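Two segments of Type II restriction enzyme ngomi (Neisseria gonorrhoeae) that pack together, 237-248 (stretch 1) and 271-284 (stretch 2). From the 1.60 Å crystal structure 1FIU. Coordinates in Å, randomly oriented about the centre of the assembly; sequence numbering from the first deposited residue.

Stretch 1 237-248: EIDCVYHFALYE
Stretch 2 (271-284) GKRLKDISDLPLDL

How are the two stretches held in register? The strand through V241 to H243 runs parallel to 274-276, with V241 beside L274, Y242 beside K275 and H243 beside D276, CA atoms 4.8 to 5.0 Å apart. The hydrogen bonds alternate: V241 N to R273 O (3.0 Å), K275 N to V241 O (2.9 Å), H243 N to K275 O (2.8 Å), then a weak one from I277 N to H243 O (2.9 Å), where I277 turns to helical phi/psi (-54/-34).

How does R273 reach back when its CA-to-CB bond points away? Chi1 to chi3 are all m (-50°, -50°, -65°), curling the chain so that the guanidinium edge meets two carbonyls preceding the strand: R273 NH2 donates to I238 O at 2.8 Å and R273 NH1 to D239 O at 2.9 Å. R273 NH1 also donates a hydrogen bond to K272 O (3.0 Å), tying the curl to the carbonyl of the residue before it.

What fixes the Y242 ring? With chi1 m (-63°) and chi2 77°, it extends past K275 toward the helix that carries L280 and D283. L280 CD1 (chi1 t, chi2 p) lies over one face, 3.9 Å from the ring centroid, while Y242 OH donates to D283 OD2 at 2.5 Å. K275, on the same sheet face as Y242, is m, t, t, t; this extended chain carries NZ to D283 OD2 (2.8 Å, a salt bridge), so one carboxylate oxygen serves both.

What does the opposite sheet face do? V241 (t) sets CG1 3.7 Å from L274 CD1, and L274 (t, p) places CD2 3.8 Å from L246 CD1. D276, also t, directs OD1 to L246 N (3.0 Å) at the first turn of the helix following A245. D276 OD2 accepts from S278 N (2.9 Å) and S278 OG (2.8 Å; chi1 p), and its carboxylate carbon sits over a face of the Y247 ring (chi1 m).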

ATOM      1  N   GLU I 237      -7.119   0.780  -5.751  1.00 16.78           N
ATOM      2  CA  GLU I 237      -6.389   0.415  -6.979  1.00 17.41           C
ATOM      3  C   GLU I 237      -7.063   0.924  -8.247  1.00 16.90           C
ATOM      4  O   GLU I 237      -6.414   1.523  -9.108  1.00 18.97           O
ATOM      5  CB  GLU I 237      -6.288  -1.106  -7.103  1.00 18.16           C
ATOM      6  CG  GLU I 237      -5.649  -1.847  -5.938  1.00 22.88           C
ATOM      7  CD  GLU I 237      -6.641  -2.393  -4.912  1.00 27.35           C
ATOM      8  OE1 GLU I 237      -7.847  -2.618  -5.205  1.00 25.74           O
ATOM      9  OE2 GLU I 237      -6.187  -2.618  -3.781  1.00 30.57           O
ATOM     10  N   ILE I 238      -8.367   0.678  -8.333  1.00 15.94           N
ATOM     11  CA  ILE I 238      -9.208   1.009  -9.469  1.00 15.51           C
ATOM     12  C   ILE I 238     -10.138   2.177  -9.162  1.00 15.52           C
ATOM     13  O   ILE I 238     -10.906   2.144  -8.172  1.00 16.85           O
ATOM     14  CB  ILE I 238     -10.057  -0.249  -9.850  1.00 16.53           C
ATOM     15  CG1 ILE I 238      -9.129  -1.443 -10.096  1.00 17.19           C
ATOM     16  CG2 ILE I 238     -10.951   0.028 -11.049  1.00 15.57           C
ATOM     17  CD1 ILE I 238      -8.068  -1.230 -11.104  1.00 22.54           C
ATOM     18  N   ASP I 239     -10.098   3.209 -10.002  1.00 13.70           N
ATOM     19  CA  ASP I 239     -10.960   4.375  -9.779  1.00 13.00           C
ATOM     20  C   ASP I 239     -12.444   4.026  -9.890  1.00 15.29           C
ATOM     21  O   ASP I 239     -13.252   4.438  -9.051  1.00 16.51           O
ATOM     22  CB  ASP I 239     -10.688   5.486 -10.804  1.00 15.25           C
ATOM     23  CG  ASP I 239      -9.272   6.061 -10.716  1.00 13.68           C
ATOM     24  OD1 ASP I 239      -8.504   5.682  -9.822  1.00 15.86           O
ATOM     25  OD2 ASP I 239      -8.954   6.895 -11.575  1.00 15.75           O
ATOM     26  N   CYS I 240     -12.791   3.316 -10.962  1.00 16.25           N
ATOM     27  CA  CYS I 240     -14.174   2.935 -11.246  1.00 15.80           C
ATOM     28  C   CYS I 240     -14.179   1.922 -12.394  1.00 19.55           C
ATOM     29  O   CYS I 240     -13.233   1.866 -13.180  1.00 16.32           O
ATOM     30  CB  CYS I 240     -14.972   4.174 -11.658  1.00 16.27           C
ATOM     31  SG  CYS I 240     -16.807   3.900 -11.651  1.00 17.52           S
ATOM     32  N   VAL I 241     -15.240   1.116 -12.480  1.00 14.23           N
ATOM     33  CA  VAL I 241     -15.385   0.138 -13.558  1.00 13.61           C
ATOM     34  C   VAL I 241     -16.534   0.602 -14.446  1.00 15.26           C
ATOM     35  O   VAL I 241     -17.515   1.178 -13.964  1.00 16.26           O
ATOM     36  CB  VAL I 241     -15.673  -1.274 -12.976  1.00 14.54           C
ATOM     37  CG1 VAL I 241     -16.000  -2.284 -14.085  1.00 16.34           C
ATOM     38  CG2 VAL I 241     -14.447  -1.763 -12.228  1.00 15.80           C
ATOM     39  N   TYR I 242     -16.413   0.370 -15.746  1.00 15.59           N
ATOM     40  CA  TYR I 242     -17.438   0.796 -16.694  1.00 15.89           C
ATOM     41  C   TYR I 242     -17.923  -0.407 -17.493  1.00 17.81           C
ATOM     42  O   TYR I 242     -17.113  -1.143 -18.035  1.00 18.15           O
ATOM     43  CB  TYR I 242     -16.855   1.850 -17.643  1.00 15.18           C
ATOM     44  CG  TYR I 242     -16.433   3.094 -16.888  1.00 14.05           C
ATOM     45  CD1 TYR I 242     -15.248   3.115 -16.142  1.00 14.06           C
ATOM     46  CD2 TYR I 242     -17.245   4.232 -16.884  1.00 15.96           C
ATOM     47  CE1 TYR I 242     -14.878   4.260 -15.394  1.00 15.59           C
ATOM     48  CE2 TYR I 242     -16.884   5.379 -16.142  1.00 16.75           C
ATOM     49  CZ  TYR I 242     -15.697   5.378 -15.398  1.00 16.14           C
ATOM     50  OH  TYR I 242     -15.371   6.496 -14.658  1.00 18.03           O
ATOM     51  N   HIS I 243     -19.247  -0.601 -17.540  1.00 17.00           N
ATOM     52  CA  HIS I 243     -19.839  -1.737 -18.233  1.00 16.62           C
ATOM     53  C   HIS I 243     -20.211  -1.353 -19.666  1.00 14.25           C
ATOM     54  O   HIS I 243     -20.747  -0.259 -19.907  1.00 17.15           O
ATOM     55  CB  HIS I 243     -21.103  -2.217 -17.477  1.00 17.41           C
ATOM     56  CG  HIS I 243     -21.583  -3.573 -17.910  1.00 18.03           C
ATOM     57  ND1 HIS I 243     -22.565  -3.753 -18.860  1.00 20.30           N
ATOM     58  CD2 HIS I 243     -21.147  -4.812 -17.579  1.00 16.38           C
ATOM     59  CE1 HIS I 243     -22.711  -5.049 -19.101  1.00 21.21           C
ATOM     60  NE2 HIS I 243     -21.862  -5.715 -18.336  1.00 17.58           N
ATOM     61  N   PHE I 244     -19.957  -2.268 -20.601  1.00 15.28           N
ATOM     62  CA  PHE I 244     -20.231  -2.003 -22.006  1.00 18.46           C
ATOM     63  C   PHE I 244     -21.704  -1.803 -22.356  1.00 18.42           C
ATOM     64  O   PHE I 244     -22.019  -1.230 -23.402  1.00 19.10           O
ATOM     65  CB  PHE I 244     -19.625  -3.109 -22.898  1.00 16.79           C
ATOM     66  CG  PHE I 244     -20.577  -4.234 -23.236  1.00 20.49           C
ATOM     67  CD1 PHE I 244     -20.879  -4.517 -24.568  1.00 20.71           C
ATOM     68  CD2 PHE I 244     -21.138  -5.042 -22.232  1.00 18.91           C
ATOM     69  CE1 PHE I 244     -21.711  -5.591 -24.902  1.00 20.68           C
ATOM     70  CE2 PHE I 244     -21.976  -6.120 -22.568  1.00 21.01           C
ATOM     71  CZ  PHE I 244     -22.254  -6.388 -23.898  1.00 19.05           C
ATOM     72  N   ALA I 245     -22.600  -2.241 -21.472  1.00 17.03           N
ATOM     73  CA  ALA I 245     -24.036  -2.104 -21.741  1.00 17.28           C
ATOM     74  C   ALA I 245     -24.784  -2.096 -20.419  1.00 21.06           C
ATOM     75  O   ALA I 245     -25.618  -2.959 -20.134  1.00 21.25           O
ATOM     76  CB  ALA I 245     -24.501  -3.276 -22.621  1.00 20.38           C
ATOM     77  N   LEU I 246     -24.520  -1.081 -19.619  1.00 17.50           N
ATOM     78  CA  LEU I 246     -25.110  -1.029 -18.301  1.00 18.15           C
ATOM     79  C   LEU I 246     -26.633  -0.964 -18.245  1.00 20.68           C
ATOM     80  O   LEU I 246     -27.240  -1.654 -17.425  1.00 21.60           O
ATOM     81  CB  LEU I 246     -24.530   0.154 -17.511  1.00 17.90           C
ATOM     82  CG  LEU I 246     -24.819   0.054 -16.003  1.00 20.92           C
ATOM     83  CD1 LEU I 246     -23.809  -0.866 -15.319  1.00 22.02           C
ATOM     84  CD2 LEU I 246     -24.766   1.422 -15.383  1.00 20.61           C
ATOM     85  N   TYR I 247     -27.224  -0.125 -19.095  1.00 20.35           N
ATOM     86  CA  TYR I 247     -28.675   0.050 -19.121  1.00 22.72           C
ATOM     87  C   TYR I 247     -29.373  -1.263 -19.446  1.00 24.37           C
ATOM     88  O   TYR I 247     -30.390  -1.604 -18.827  1.00 23.71           O
ATOM     89  CB  TYR I 247     -29.058   1.103 -20.158  1.00 22.31           C
ATOM     90  CG  TYR I 247     -28.297   2.414 -20.006  1.00 22.00           C
ATOM     91  CD1 TYR I 247     -28.000   3.194 -21.127  1.00 23.28           C
ATOM     92  CD2 TYR I 247     -27.845   2.841 -18.755  1.00 24.23           C
ATOM     93  CE1 TYR I 247     -27.256   4.367 -21.010  1.00 24.02           C
ATOM     94  CE2 TYR I 247     -27.096   4.021 -18.620  1.00 23.73           C
ATOM     95  CZ  TYR I 247     -26.805   4.771 -19.758  1.00 24.35           C
ATOM     96  OH  TYR I 247     -26.032   5.909 -19.661  1.00 23.66           O
ATOM     97  N   GLU I 248     -28.823  -1.988 -20.410  1.00 23.47           N
ATOM     98  CA  GLU I 248     -29.388  -3.262 -20.831  1.00 24.06           C
ATOM     99  C   GLU I 248     -29.224  -4.320 -19.740  1.00 23.80           C
ATOM    100  O   GLU I 248     -30.138  -5.129 -19.511  1.00 20.38           O
ATOM    101  CB  GLU I 248     -28.743  -3.710 -22.138  1.00 19.30           C
ATOM    102  CG  GLU I 248     -28.993  -2.756 -23.310  1.00 22.04           C
ATOM    103  CD  GLU I 248     -28.139  -1.480 -23.291  1.00 26.05           C
ATOM    104  OE1 GLU I 248     -27.280  -1.313 -22.388  1.00 22.88           O
ATOM    105  OE2 GLU I 248     -28.335  -0.643 -24.202  1.00 24.84           O
ATOM    106  N   GLY I 271     -22.920   2.637  -5.120  1.00 21.92           N
ATOM    107  CA  GLY I 271     -21.661   2.744  -4.410  1.00 21.17           C
ATOM    108  C   GLY I 271     -20.535   3.334  -5.251  1.00 18.71           C
ATOM    109  O   GLY I 271     -19.378   3.271  -4.854  1.00 21.04           O
ATOM    110  N   LYS I 272     -20.891   3.880  -6.402  1.00 19.82           N
ATOM    111  CA  LYS I 272     -19.915   4.535  -7.279  1.00 21.92           C
ATOM    112  C   LYS I 272     -18.745   3.654  -7.684  1.00 20.07           C
ATOM    113  O   LYS I 272     -17.605   4.133  -7.762  1.00 19.90           O
ATOM    114  CB  LYS I 272     -19.371   5.800  -6.592  1.00 25.10           C
ATOM    115  CG  LYS I 272     -20.459   6.751  -6.093  1.00 29.36           C
ATOM    116  CD  LYS I 272     -21.423   7.138  -7.190  1.00 39.46           C
ATOM    117  CE  LYS I 272     -22.574   7.992  -6.656  1.00 47.12           C
ATOM    118  NZ  LYS I 272     -23.597   8.291  -7.707  1.00 49.41           N
ATOM    119  N   ARG I 273     -19.008   2.368  -7.932  1.00 19.28           N
ATOM    120  CA  ARG I 273     -17.939   1.454  -8.362  1.00 18.61           C
ATOM    121  C   ARG I 273     -18.181   0.968  -9.776  1.00 16.92           C
ATOM    122  O   ARG I 273     -17.285   0.415 -10.407  1.00 17.77           O
ATOM    123  CB  ARG I 273     -17.812   0.206  -7.474  1.00 19.73           C
ATOM    124  CG  ARG I 273     -17.752   0.462  -5.969  1.00 18.58           C
ATOM    125  CD  ARG I 273     -16.704   1.520  -5.608  1.00 15.26           C
ATOM    126  NE  ARG I 273     -15.330   1.099  -5.903  1.00 15.88           N
ATOM    127  CZ  ARG I 273     -14.478   1.809  -6.647  1.00 16.01           C
ATOM    128  NH1 ARG I 273     -14.865   2.961  -7.185  1.00 18.31           N
ATOM    129  NH2 ARG I 273     -13.224   1.390  -6.807  1.00 18.33           N
ATOM    130  N   LEU I 274     -19.399   1.176 -10.266  1.00 16.42           N
ATOM    131  CA  LEU I 274     -19.784   0.729 -11.604  1.00 16.33           C
ATOM    132  C   LEU I 274     -20.657   1.750 -12.339  1.00 16.64           C
ATOM    133  O   LEU I 274     -21.635   2.275 -11.778  1.00 18.02           O
ATOM    134  CB  LEU I 274     -20.539  -0.622 -11.498  1.00 15.85           C
ATOM    135  CG  LEU I 274     -20.926  -1.264 -12.825  1.00 18.17           C
ATOM    136  CD1 LEU I 274     -19.653  -1.605 -13.643  1.00 16.18           C
ATOM    137  CD2 LEU I 274     -21.763  -2.526 -12.549  1.00 19.75           C
ATOM    138  N   LYS I 275     -20.299   2.048 -13.592  1.00 15.30           N
ATOM    139  CA  LYS I 275     -21.036   2.990 -14.420  1.00 17.82           C
ATOM    140  C   LYS I 275     -21.180   2.421 -15.832  1.00 14.84           C
ATOM    141  O   LYS I 275     -20.788   1.282 -16.084  1.00 18.90           O
ATOM    142  CB  LYS I 275     -20.302   4.342 -14.476  1.00 17.50           C
ATOM    143  CG  LYS I 275     -20.148   5.032 -13.112  1.00 17.79           C
ATOM    144  CD  LYS I 275     -19.379   6.355 -13.249  1.00 18.52           C
ATOM    145  CE  LYS I 275     -19.130   7.024 -11.887  1.00 18.73           C
ATOM    146  NZ  LYS I 275     -18.662   8.456 -12.100  1.00 20.22           N
ATOM    147  N   ASP I 276     -21.739   3.213 -16.744  1.00 14.27           N
ATOM    148  CA  ASP I 276     -21.926   2.771 -18.122  1.00 17.42           C
ATOM    149  C   ASP I 276     -20.746   3.252 -18.973  1.00 17.82           C
ATOM    150  O   ASP I 276     -20.097   4.239 -18.616  1.00 18.02           O
ATOM    151  CB  ASP I 276     -23.190   3.394 -18.719  1.00 19.99           C
ATOM    152  CG  ASP I 276     -23.447   2.923 -20.137  1.00 19.47           C
ATOM    153  OD1 ASP I 276     -23.653   1.707 -20.327  1.00 22.10           O
ATOM    154  OD2 ASP I 276     -23.447   3.754 -21.056  1.00 19.77           O
ATOM    155  N   ILE I 277     -20.496   2.581 -20.097  1.00 17.70           N
ATOM    156  CA  ILE I 277     -19.405   2.988 -21.004  1.00 18.00           C
ATOM    157  C   ILE I 277     -19.569   4.488 -21.379  1.00 20.94           C
ATOM    158  O   ILE I 277     -18.576   5.208 -21.526  1.00 17.75           O
ATOM    159  CB  ILE I 277     -19.402   2.095 -22.306  1.00 22.32           C
ATOM    160  CG1 ILE I 277     -18.289   2.511 -23.274  1.00 22.32           C
ATOM    161  CG2 ILE I 277     -20.743   2.184 -23.019  1.00 21.24           C
ATOM    162  CD1 ILE I 277     -16.929   2.284 -22.753  1.00 22.79           C
ATOM    163  N   SER I 278     -20.814   4.972 -21.491  1.00 16.73           N
ATOM    164  CA  SER I 278     -21.051   6.374 -21.861  1.00 18.30           C
ATOM    165  C   SER I 278     -20.629   7.392 -20.793  1.00 19.25           C
ATOM    166  O   SER I 278     -20.526   8.588 -21.068  1.00 20.54           O
ATOM    167  CB  SER I 278     -22.550   6.608 -22.234  1.00 18.51           C
ATOM    168  OG  SER I 278     -23.394   6.554 -21.104  1.00 19.37           O
ATOM    169  N   ASP I 279     -20.399   6.929 -19.576  1.00 16.99           N
ATOM    170  CA  ASP I 279     -19.966   7.817 -18.494  1.00 18.09           C
ATOM    171  C   ASP I 279     -18.454   8.043 -18.564  1.00 17.93           C
ATOM    172  O   ASP I 279     -17.924   9.030 -18.015  1.00 17.71           O
ATOM    173  CB  ASP I 279     -20.292   7.170 -17.150  1.00 18.71           C
ATOM    174  CG  ASP I 279     -21.773   7.120 -16.888  1.00 22.11           C
ATOM    175  OD1 ASP I 279     -22.371   8.204 -16.918  1.00 19.13           O
ATOM    176  OD2 ASP I 279     -22.324   6.015 -16.665  1.00 19.79           O
ATOM    177  N   LEU I 280     -17.763   7.148 -19.258  1.00 16.57           N
ATOM    178  CA  LEU I 280     -16.303   7.227 -19.288  1.00 17.55           C
ATOM    179  C   LEU I 280     -15.689   8.489 -19.889  1.00 17.56           C
ATOM    180  O   LEU I 280     -14.811   9.109 -19.259  1.00 17.72           O
ATOM    181  CB  LEU I 280     -15.709   5.976 -19.951  1.00 18.64           C
ATOM    182  CG  LEU I 280     -14.171   5.940 -19.959  1.00 18.27           C
ATOM    183  CD1 LEU I 280     -13.619   6.127 -18.532  1.00 17.78           C
ATOM    184  CD2 LEU I 280     -13.700   4.619 -20.553  1.00 20.24           C
ATOM    185  N   PRO I 281     -16.120   8.904 -21.095  1.00 18.43           N
ATOM    186  CA  PRO I 281     -15.521  10.124 -21.671  1.00 18.83           C
ATOM    187  C   PRO I 281     -15.633  11.330 -20.744  1.00 19.00           C
ATOM    188  O   PRO I 281     -14.652  12.046 -20.524  1.00 19.55           O
ATOM    189  CB  PRO I 281     -16.307  10.322 -22.964  1.00 20.33           C
ATOM    190  CG  PRO I 281     -16.704   8.921 -23.342  1.00 18.39           C
ATOM    191  CD  PRO I 281     -17.117   8.325 -22.012  1.00 16.62           C
ATOM    192  N   LEU I 282     -16.810  11.546 -20.157  1.00 18.52           N
ATOM    193  CA  LEU I 282     -16.980  12.668 -19.231  1.00 19.42           C
ATOM    194  C   LEU I 282     -16.166  12.479 -17.943  1.00 19.52           C
ATOM    195  O   LEU I 282     -15.650  13.452 -17.385  1.00 17.77           O
ATOM    196  CB  LEU I 282     -18.467  12.872 -18.885  1.00 22.39           C
ATOM    197  CG  LEU I 282     -19.217  13.865 -19.774  1.00 23.59           C
ATOM    198  CD1 LEU I 282     -20.724  13.729 -19.521  1.00 24.40           C
ATOM    199  CD2 LEU I 282     -18.744  15.306 -19.488  1.00 24.09           C
ATOM    200  N   ASP I 283     -16.045  11.240 -17.452  1.00 17.24           N
ATOM    201  CA  ASP I 283     -15.251  11.023 -16.244  1.00 13.52           C
ATOM    202  C   ASP I 283     -13.757  11.296 -16.529  1.00 16.68           C
ATOM    203  O   ASP I 283     -13.016  11.645 -15.625  1.00 18.62           O
ATOM    204  CB  ASP I 283     -15.457   9.609 -15.699  1.00 17.11           C
ATOM    205  CG  ASP I 283     -16.715   9.506 -14.839  1.00 20.67           C
ATOM    206  OD1 ASP I 283     -17.354  10.552 -14.599  1.00 18.05           O
ATOM    207  OD2 ASP I 283     -17.036   8.390 -14.397  1.00 18.16           O
ATOM    208  N   LEU I 284     -13.328  11.143 -17.780  1.00 17.45           N
ATOM    209  CA  LEU I 284     -11.942  11.449 -18.138  1.00 14.89           C
ATOM    210  C   LEU I 284     -11.731  12.974 -18.247  1.00 18.35           C
ATOM    211  O   LEU I 284     -10.606  13.439 -18.446  1.00 17.55           O
ATOM    212  CB  LEU I 284     -11.596  10.803 -19.479  1.00 17.57           C
ATOM    213  CG  LEU I 284     -11.484   9.269 -19.490  1.00 19.77           C
ATOM    214  CD1 LEU I 284     -11.218   8.813 -20.916  1.00 19.61           C
ATOM    215  CD2 LEU I 284     -10.375   8.783 -18.562  1.00 18.79           C
TER
HETATM  216  O   HOH W   1     -24.960   6.105 -17.316  1.00 20.84           O